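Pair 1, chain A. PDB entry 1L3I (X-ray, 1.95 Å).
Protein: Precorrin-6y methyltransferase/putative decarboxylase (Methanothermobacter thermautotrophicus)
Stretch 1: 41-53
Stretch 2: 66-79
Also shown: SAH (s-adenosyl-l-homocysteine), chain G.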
# COMPACT_ATOMS: atom_id res chain seq x y z
N GLY A 41 -0.60 8.24 -25.96
CA GLY A 41 -0.27 9.20 -24.92
C GLY A 41 1.12 8.88 -24.43
O GLY A 41 1.32 8.49 -23.29
N CYS A 42 2.10 9.06 -25.30
CA CYS A 42 3.48 8.75 -24.94
C CYS A 42 4.14 9.63 -23.88
O CYS A 42 5.14 9.21 -23.30
CB CYS A 42 4.37 8.63 -26.19
SG CYS A 42 4.49 10.07 -27.22
N GLY A 43 3.58 10.81 -23.63
CA GLY A 43 4.12 11.72 -22.62
C GLY A 43 5.62 11.97 -22.73
O GLY A 43 6.09 12.43 -23.75
N THR A 44 6.34 11.67 -21.65
CA THR A 44 7.80 11.82 -21.57
C THR A 44 8.54 10.73 -22.38
O THR A 44 9.71 10.90 -22.74
CB THR A 44 8.25 11.82 -20.10
OG1 THR A 44 7.60 12.88 -19.40
CG2 THR A 44 9.75 12.01 -19.97
N GLY A 45 7.88 9.61 -22.63
CA GLY A 45 8.50 8.55 -23.40
C GLY A 45 8.86 7.31 -22.62
O GLY A 45 9.43 6.38 -23.18
N GLY A 46 8.49 7.26 -21.35
CA GLY A 46 8.80 6.10 -20.52
C GLY A 46 8.42 4.74 -21.11
O GLY A 46 9.20 3.79 -21.06
N VAL A 47 7.22 4.62 -21.66
CA VAL A 47 6.77 3.36 -22.23
C VAL A 47 7.31 3.18 -23.65
O VAL A 47 7.73 2.09 -24.02
CB VAL A 47 5.23 3.26 -22.19
CG1 VAL A 47 4.75 2.00 -22.86
CG2 VAL A 47 4.75 3.30 -20.73
N THR A 48 7.33 4.27 -24.40
CA THR A 48 7.83 4.25 -25.78
C THR A 48 9.29 3.77 -25.91
O THR A 48 9.61 2.95 -26.78
CB THR A 48 7.66 5.63 -26.45
OG1 THR A 48 6.26 5.88 -26.64
CG2 THR A 48 8.39 5.69 -27.78
N LEU A 49 10.17 4.27 -25.03
CA LEU A 49 11.57 3.88 -25.06
C LEU A 49 11.76 2.38 -24.81
O LEU A 49 12.53 1.73 -25.52
CB LEU A 49 12.39 4.69 -24.06
CG LEU A 49 13.08 5.91 -24.68
CD1 LEU A 49 12.09 7.05 -24.92
CD2 LEU A 49 14.17 6.37 -23.78
N GLU A 50 11.03 1.84 -23.84
CA GLU A 50 11.12 0.42 -23.51
C GLU A 50 10.62 -0.46 -24.66
O GLU A 50 11.22 -1.48 -24.97
CB GLU A 50 10.33 0.10 -22.24
CG GLU A 50 10.77 0.91 -21.02
CD GLU A 50 12.24 0.74 -20.67
OE1 GLU A 50 12.86 -0.27 -21.06
OE2 GLU A 50 12.79 1.62 -19.97
N LEU A 51 9.51 -0.05 -25.27
CA LEU A 51 8.94 -0.78 -26.40
C LEU A 51 9.87 -0.66 -27.61
O LEU A 51 10.05 -1.64 -28.35
CB LEU A 51 7.57 -0.23 -26.77
CG LEU A 51 6.41 -0.57 -25.85
CD1 LEU A 51 5.19 0.21 -26.30
CD2 LEU A 51 6.16 -2.08 -25.88
N ALA A 52 10.45 0.52 -27.80
CA ALA A 52 11.36 0.78 -28.92
C ALA A 52 12.47 -0.27 -29.04
O ALA A 52 12.73 -0.80 -30.13
CB ALA A 52 11.98 2.17 -28.78
N GLY A 53 13.10 -0.60 -27.92
CA GLY A 53 14.17 -1.58 -27.95
C GLY A 53 13.74 -3.04 -27.92
O GLY A 53 14.60 -3.90 -27.83
N GLU A 66 4.63 19.16 -27.20
CA GLU A 66 5.74 19.10 -26.26
C GLU A 66 6.04 17.69 -25.78
O GLU A 66 7.18 17.38 -25.44
CB GLU A 66 5.47 20.02 -25.07
CG GLU A 66 5.58 21.50 -25.43
CD GLU A 66 7.03 22.00 -25.58
OE1 GLU A 66 7.94 21.23 -25.96
OE2 GLU A 66 7.25 23.20 -25.32
N ALA A 67 5.00 16.86 -25.70
CA ALA A 67 5.19 15.47 -25.30
C ALA A 67 5.92 14.76 -26.46
O ALA A 67 6.82 13.95 -26.23
CB ALA A 67 3.85 14.82 -25.03
N ILE A 68 5.55 15.09 -27.70
CA ILE A 68 6.17 14.47 -28.87
C ILE A 68 7.65 14.87 -28.95
O ILE A 68 8.52 14.05 -29.28
CB ILE A 68 5.43 14.86 -30.16
CG1 ILE A 68 4.01 14.26 -30.17
CG2 ILE A 68 6.24 14.42 -31.38
CD1 ILE A 68 3.96 12.74 -30.15
N SER A 69 7.92 16.12 -28.62
CA SER A 69 9.28 16.64 -28.62
C SER A 69 10.14 15.98 -27.52
O SER A 69 11.28 15.58 -27.77
CB SER A 69 9.23 18.16 -28.45
OG SER A 69 10.53 18.72 -28.29
N THR A 70 9.57 15.86 -26.31
CA THR A 70 10.25 15.25 -25.15
C THR A 70 10.57 13.77 -25.41
O THR A 70 11.67 13.30 -25.10
CB THR A 70 9.39 15.39 -23.89
OG1 THR A 70 9.12 16.78 -23.66
CG2 THR A 70 10.08 14.80 -22.67
N THR A 71 9.60 13.06 -26.00
CA THR A 71 9.79 11.65 -26.34
C THR A 71 10.90 11.50 -27.41
O THR A 71 11.80 10.67 -27.23
CB THR A 71 8.46 10.96 -26.79
OG1 THR A 71 7.53 10.97 -25.70
CG2 THR A 71 8.69 9.49 -27.17
N GLU A 72 10.90 12.31 -28.47
CA GLU A 72 11.94 12.20 -29.52
C GLU A 72 13.31 12.51 -28.92
O GLU A 72 14.30 11.82 -29.19
CB GLU A 72 11.65 13.11 -30.72
CG GLU A 72 12.69 13.06 -31.88
CD GLU A 72 12.99 11.64 -32.46
OE1 GLU A 72 12.07 10.80 -32.65
OE2 GLU A 72 14.18 11.36 -32.80
N MSE A 73 13.33 13.48 -28.02
CA MSE A 73 14.55 13.88 -27.33
C MSE A 73 15.11 12.72 -26.49
O MSE A 73 16.30 12.43 -26.53
CB MSE A 73 14.21 15.06 -26.44
CG MSE A 73 15.35 15.99 -26.18
SE MSE A 73 15.06 16.80 -24.48
CE MSE A 73 16.57 16.02 -23.59
N ASN A 74 14.23 12.07 -25.72
CA ASN A 74 14.64 10.93 -24.88
C ASN A 74 15.01 9.70 -25.72
O ASN A 74 15.88 8.91 -25.33
CB ASN A 74 13.56 10.61 -23.84
CG ASN A 74 13.58 11.58 -22.66
OD1 ASN A 74 14.65 11.91 -22.14
ND2 ASN A 74 12.41 12.03 -22.23
N LEU A 75 14.35 9.54 -26.87
CA LEU A 75 14.65 8.43 -27.78
C LEU A 75 16.07 8.63 -28.31
O LEU A 75 16.92 7.74 -28.24
CB LEU A 75 13.68 8.43 -28.95
CG LEU A 75 12.30 7.87 -28.69
CD1 LEU A 75 11.41 8.13 -29.90
CD2 LEU A 75 12.43 6.40 -28.40
N GLN A 76 16.35 9.83 -28.81
CA GLN A 76 17.66 10.14 -29.34
C GLN A 76 18.80 9.96 -28.36
O GLN A 76 19.82 9.39 -28.72
CB GLN A 76 17.71 11.54 -29.90
CG GLN A 76 19.07 11.85 -30.49
CD GLN A 76 19.29 13.31 -30.60
OE1 GLN A 76 19.29 13.86 -31.71
NE2 GLN A 76 19.46 13.98 -29.46
N ARG A 77 18.65 10.49 -27.15
CA ARG A 77 19.70 10.36 -26.13
C ARG A 77 20.04 8.91 -25.74
O ARG A 77 21.11 8.64 -25.20
CB ARG A 77 19.31 11.17 -24.90
CG ARG A 77 19.37 12.68 -25.11
CD ARG A 77 18.73 13.45 -23.96
NE ARG A 77 18.63 12.66 -22.75
CZ ARG A 77 19.38 12.83 -21.66
NH1 ARG A 77 20.30 13.79 -21.64
NH2 ARG A 77 19.21 12.05 -20.59
N HIS A 78 19.13 7.98 -25.97
CA HIS A 78 19.41 6.59 -25.65
C HIS A 78 19.76 5.76 -26.89
O HIS A 78 19.85 4.53 -26.82
CB HIS A 78 18.25 5.95 -24.87
CG HIS A 78 18.12 6.45 -23.48
ND1 HIS A 78 18.86 5.97 -22.43
CD2 HIS A 78 17.35 7.46 -22.96
CE1 HIS A 78 18.58 6.65 -21.33
NE2 HIS A 78 17.67 7.56 -21.63
N GLY A 79 19.96 6.45 -28.02
CA GLY A 79 20.32 5.81 -29.28
C GLY A 79 19.20 4.98 -29.88
O GLY A 79 19.44 3.98 -30.56
N SAH G . 3.55 6.92 -19.96
CA SAH G . 4.29 8.15 -20.28
CB SAH G . 3.57 9.40 -19.71
CG SAH G . 2.14 9.60 -20.29
SD SAH G . 1.24 11.05 -19.72
C SAH G . 5.69 8.03 -19.71
O SAH G . 5.98 6.98 -19.12
OXT SAH G . 6.49 8.98 -19.87
C5' SAH G . -0.28 10.91 -20.64
C4' SAH G . -0.19 11.50 -22.00
O4' SAH G . -1.51 11.33 -22.55
C3' SAH G . 0.12 13.08 -22.08
O3' SAH G . 1.37 13.51 -22.72
C2' SAH G . -1.17 13.57 -22.78
O2' SAH G . -1.09 14.77 -23.57
C1' SAH G . -1.59 12.32 -23.53
N9 SAH G . -2.96 12.19 -23.99
C8 SAH G . -4.14 12.21 -23.21
N7 SAH G . -5.20 12.04 -23.94
C5 SAH G . -4.73 11.91 -25.27
C6 SAH G . -5.36 11.71 -26.50
N6 SAH G . -6.69 11.60 -26.61
N1 SAH G . -4.61 11.61 -27.64
C2 SAH G . -3.29 11.72 -27.51
N3 SAH G . -2.58 11.91 -26.41
C4 SAH G . -3.35 12.00 -25.31

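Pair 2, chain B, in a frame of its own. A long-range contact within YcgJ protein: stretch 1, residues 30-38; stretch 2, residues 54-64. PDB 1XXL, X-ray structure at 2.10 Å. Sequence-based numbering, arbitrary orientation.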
# COMPACT_ATOMS: atom_id res chain seq x y z
N ALA B 30 -2.51 9.00 -1.90
CA ALA B 30 -2.78 9.64 -0.63
C ALA B 30 -4.20 9.42 -0.05
O ALA B 30 -4.42 9.70 1.14
CB ALA B 30 -2.49 11.12 -0.74
N GLY B 31 -5.14 8.98 -0.88
CA GLY B 31 -6.52 8.68 -0.43
C GLY B 31 -7.16 9.89 0.20
O GLY B 31 -7.10 10.99 -0.35
N ALA B 32 -7.78 9.69 1.37
CA ALA B 32 -8.45 10.77 2.10
C ALA B 32 -7.49 11.66 2.93
O ALA B 32 -7.93 12.62 3.58
CB ALA B 32 -9.57 10.19 3.00
N GLY B 33 -6.20 11.33 2.92
CA GLY B 33 -5.17 12.22 3.42
C GLY B 33 -4.61 11.81 4.76
O GLY B 33 -3.82 12.54 5.33
N HIS B 34 -5.00 10.64 5.26
CA HIS B 34 -4.60 10.26 6.62
C HIS B 34 -3.08 10.14 6.80
O HIS B 34 -2.56 10.61 7.81
CB HIS B 34 -5.30 8.97 7.06
CG HIS B 34 -6.77 9.15 7.28
ND1 HIS B 34 -7.70 8.91 6.29
CD2 HIS B 34 -7.47 9.57 8.36
CE1 HIS B 34 -8.91 9.16 6.76
NE2 HIS B 34 -8.80 9.56 8.01
N THR B 35 -2.38 9.56 5.83
CA THR B 35 -0.94 9.38 5.95
C THR B 35 -0.24 10.74 6.01
O THR B 35 0.60 10.97 6.87
CB THR B 35 -0.33 8.49 4.82
OG1 THR B 35 -1.02 7.25 4.76
CG2 THR B 35 1.15 8.19 5.09
N ALA B 36 -0.61 11.63 5.10
CA ALA B 36 0.02 12.96 5.02
C ALA B 36 -0.24 13.77 6.28
O ALA B 36 0.67 14.41 6.81
CB ALA B 36 -0.47 13.73 3.77
N LEU B 37 -1.48 13.74 6.77
CA LEU B 37 -1.80 14.44 8.03
C LEU B 37 -1.03 13.90 9.23
O LEU B 37 -0.59 14.67 10.09
CB LEU B 37 -3.28 14.37 8.32
CG LEU B 37 -4.18 15.08 7.31
CD1 LEU B 37 -5.61 14.98 7.83
CD2 LEU B 37 -3.80 16.51 7.15
N ALA B 38 -0.85 12.59 9.28
CA ALA B 38 -0.11 12.00 10.40
C ALA B 38 1.37 12.41 10.42
O ALA B 38 1.95 12.57 11.48
CB ALA B 38 -0.26 10.49 10.40
N GLU B 54 -11.61 13.38 -7.05
CA GLU B 54 -12.50 13.33 -5.90
C GLU B 54 -11.72 13.14 -4.60
O GLU B 54 -12.01 13.80 -3.62
CB GLU B 54 -13.59 12.26 -6.11
CG GLU B 54 -13.17 10.96 -6.90
CD GLU B 54 -13.36 11.00 -8.48
OE1 GLU B 54 -13.87 9.96 -9.01
OE2 GLU B 54 -12.96 11.99 -9.17
N MSE B 55 -10.72 12.28 -4.59
CA MSE B 55 -9.90 12.09 -3.39
C MSE B 55 -9.02 13.29 -3.10
O MSE B 55 -8.76 13.62 -1.94
CB MSE B 55 -9.04 10.83 -3.50
CG MSE B 55 -9.82 9.50 -3.38
SE MSE B 55 -11.02 9.40 -1.76
CE MSE B 55 -12.70 9.68 -2.63
N VAL B 56 -8.54 13.95 -4.13
CA VAL B 56 -7.77 15.18 -3.94
C VAL B 56 -8.62 16.25 -3.20
O VAL B 56 -8.14 16.91 -2.30
CB VAL B 56 -7.25 15.74 -5.29
CG1 VAL B 56 -6.66 17.11 -5.12
CG2 VAL B 56 -6.24 14.79 -5.90
N GLU B 57 -9.88 16.39 -3.60
CA GLU B 57 -10.78 17.35 -2.97
C GLU B 57 -11.11 16.93 -1.53
O GLU B 57 -11.08 17.75 -0.62
CB GLU B 57 -12.06 17.52 -3.81
CG GLU B 57 -11.84 18.17 -5.21
CD GLU B 57 -11.22 19.59 -5.15
OE1 GLU B 57 -11.38 20.30 -4.13
OE2 GLU B 57 -10.55 20.01 -6.13
N VAL B 58 -11.36 15.64 -1.32
CA VAL B 58 -11.63 15.10 0.03
C VAL B 58 -10.44 15.34 0.95
O VAL B 58 -10.60 15.85 2.06
CB VAL B 58 -11.99 13.58 -0.03
CG1 VAL B 58 -12.02 12.95 1.36
CG2 VAL B 58 -13.34 13.38 -0.70
N ALA B 59 -9.23 15.00 0.50
CA ALA B 59 -8.05 15.18 1.35
C ALA B 59 -7.81 16.65 1.70
O ALA B 59 -7.49 16.97 2.85
CB ALA B 59 -6.80 14.56 0.71
N SER B 60 -7.97 17.54 0.73
CA SER B 60 -7.72 18.97 0.96
C SER B 60 -8.72 19.56 1.96
O SER B 60 -8.35 20.37 2.79
CB SER B 60 -7.79 19.79 -0.34
OG SER B 60 -7.14 19.15 -1.41
N SER B 61 -9.98 19.15 1.88
CA SER B 61 -10.97 19.68 2.81
C SER B 61 -10.75 19.09 4.21
O SER B 61 -10.95 19.78 5.20
CB SER B 61 -12.39 19.45 2.31
OG SER B 61 -12.71 18.08 2.33
N PHE B 62 -10.28 17.85 4.28
CA PHE B 62 -9.94 17.21 5.55
C PHE B 62 -8.76 17.90 6.27
O PHE B 62 -8.79 18.07 7.49
CB PHE B 62 -9.70 15.70 5.31
CG PHE B 62 -9.45 14.90 6.56
CD1 PHE B 62 -10.21 15.09 7.71
CD2 PHE B 62 -8.47 13.91 6.57
CE1 PHE B 62 -9.97 14.34 8.85
CE2 PHE B 62 -8.24 13.14 7.71
CZ PHE B 62 -8.98 13.36 8.85
N ALA B 63 -7.75 18.33 5.50
CA ALA B 63 -6.63 19.14 6.02
C ALA B 63 -7.11 20.49 6.57
O ALA B 63 -6.71 20.91 7.67
CB ALA B 63 -5.61 19.38 4.95
N GLN B 64 -7.97 21.16 5.80
CA GLN B 64 -8.62 22.42 6.21
C GLN B 64 -9.41 22.25 7.51
O GLN B 64 -9.25 23.00 8.45
CB GLN B 64 -9.55 22.88 5.10
CG GLN B 64 -9.95 24.33 5.19
CD GLN B 64 -10.71 24.75 3.97
OE1 GLN B 64 -10.27 25.63 3.20
NE2 GLN B 64 -11.85 24.10 3.74

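Superposing N, CA and C of 14 central residues brings pair 2 onto pair 1 with an RMSD of 0.5 Å. In each pair a type II' beta turn, C42(A) to G45(A) or A30(B) to G33(B), leads into a helix that runs beside a second helix. The N-to-C directions differ by 38° in pair 1 and 31° in pair 2, and the axes come within 9.8 Å and 10.5 Å.

Two glycines are common to both turns. G43(A) matches G31(B), with phi of 49° and 57°, values that favour glycine. G45(A) matches G33(B), and here two constraints coincide. At phi near 105° a CB would be jammed against the preceding carbonyl, and it would also be tight against the second helix: an ideal CB on G45(A) would lie 3.3 Å from T71(A) CG2, and one on G33(B) 3.1 Å from A59(B) CB. G45(A) CA lies 4.5 Å from T71(A) CA, and G33(B) CA 4.6 Å from A59(B) CA.

T71(A) and A59(B) both lie against the turn; CA-to-CB points sideways in T71(A) and toward the other stretch in A59(B). T71(A) brings its OG1 to 2.8 Å from G43(A) O, whereas A59(B) offers only a methyl, its CB 3.7 Å from G31(B) O. A59(B) CA also makes a CA-H...O contact of 3.4 Å with A32(B) O, with an angle of 148° at the hydrogen.

At A67(A) and M55(B), carbonyls meet those of the turn glycines without hydrogen bonding: G43(A) O to A67(A) O at 3.0 Å, G31(B) O to M55(B) O at 3.5 Å. The end of selenomethionine M55(B) leads away. C42(A) SG packs on I68(A) CD1 at 4.0 Å; the matched A30(B) makes no contact.

The clearest divergence is at T44(A)/A32(B) and N74(A)/F62(B). In pair 1, N74(A) ND2 donates a hydrogen bond to T44(A) O (3.0 Å, 154°). In pair 2 the phenylalanine cannot; A32(B) O instead lies 3.3 Å from F62(B) CD2, and no hydrogen bond joins the stretches. F62(B) CE2 lies over one face of the H34(B) ring, 3.6 Å from H34(B) NE2. H34(B) matches G46(A), which has no side chain and whose N bonds to SAH OXT at 3.0 Å.

T70(A) and V58(B) are near-equivalent in shape and meet the turn through methyls: T44(A) CG2 to T70(A) CG2 at 3.9 Å, A32(B) CB to V58(B) CG1 at 4.0 Å.

Further along, T48(A) CG2 lies 3.9 Å from T71(A) CG2, while the smaller A36(B) is out of reach. L49(A) and L37(B) keep their side-chain centres within 0.7 Å, although chi1 is -95° in the first and -64° (m) in the second. L49(A) CD1 packs on L75(A) CD2 at 3.6 Å. Pair 2 has the smaller A63(B) there, its CB 4.0 Å from L37(B) CD2, while L37(B) CD1 packs against F62(B) CE2 at 3.2 Å. The apolar bulk thus sits at neighbouring positions of the second helix.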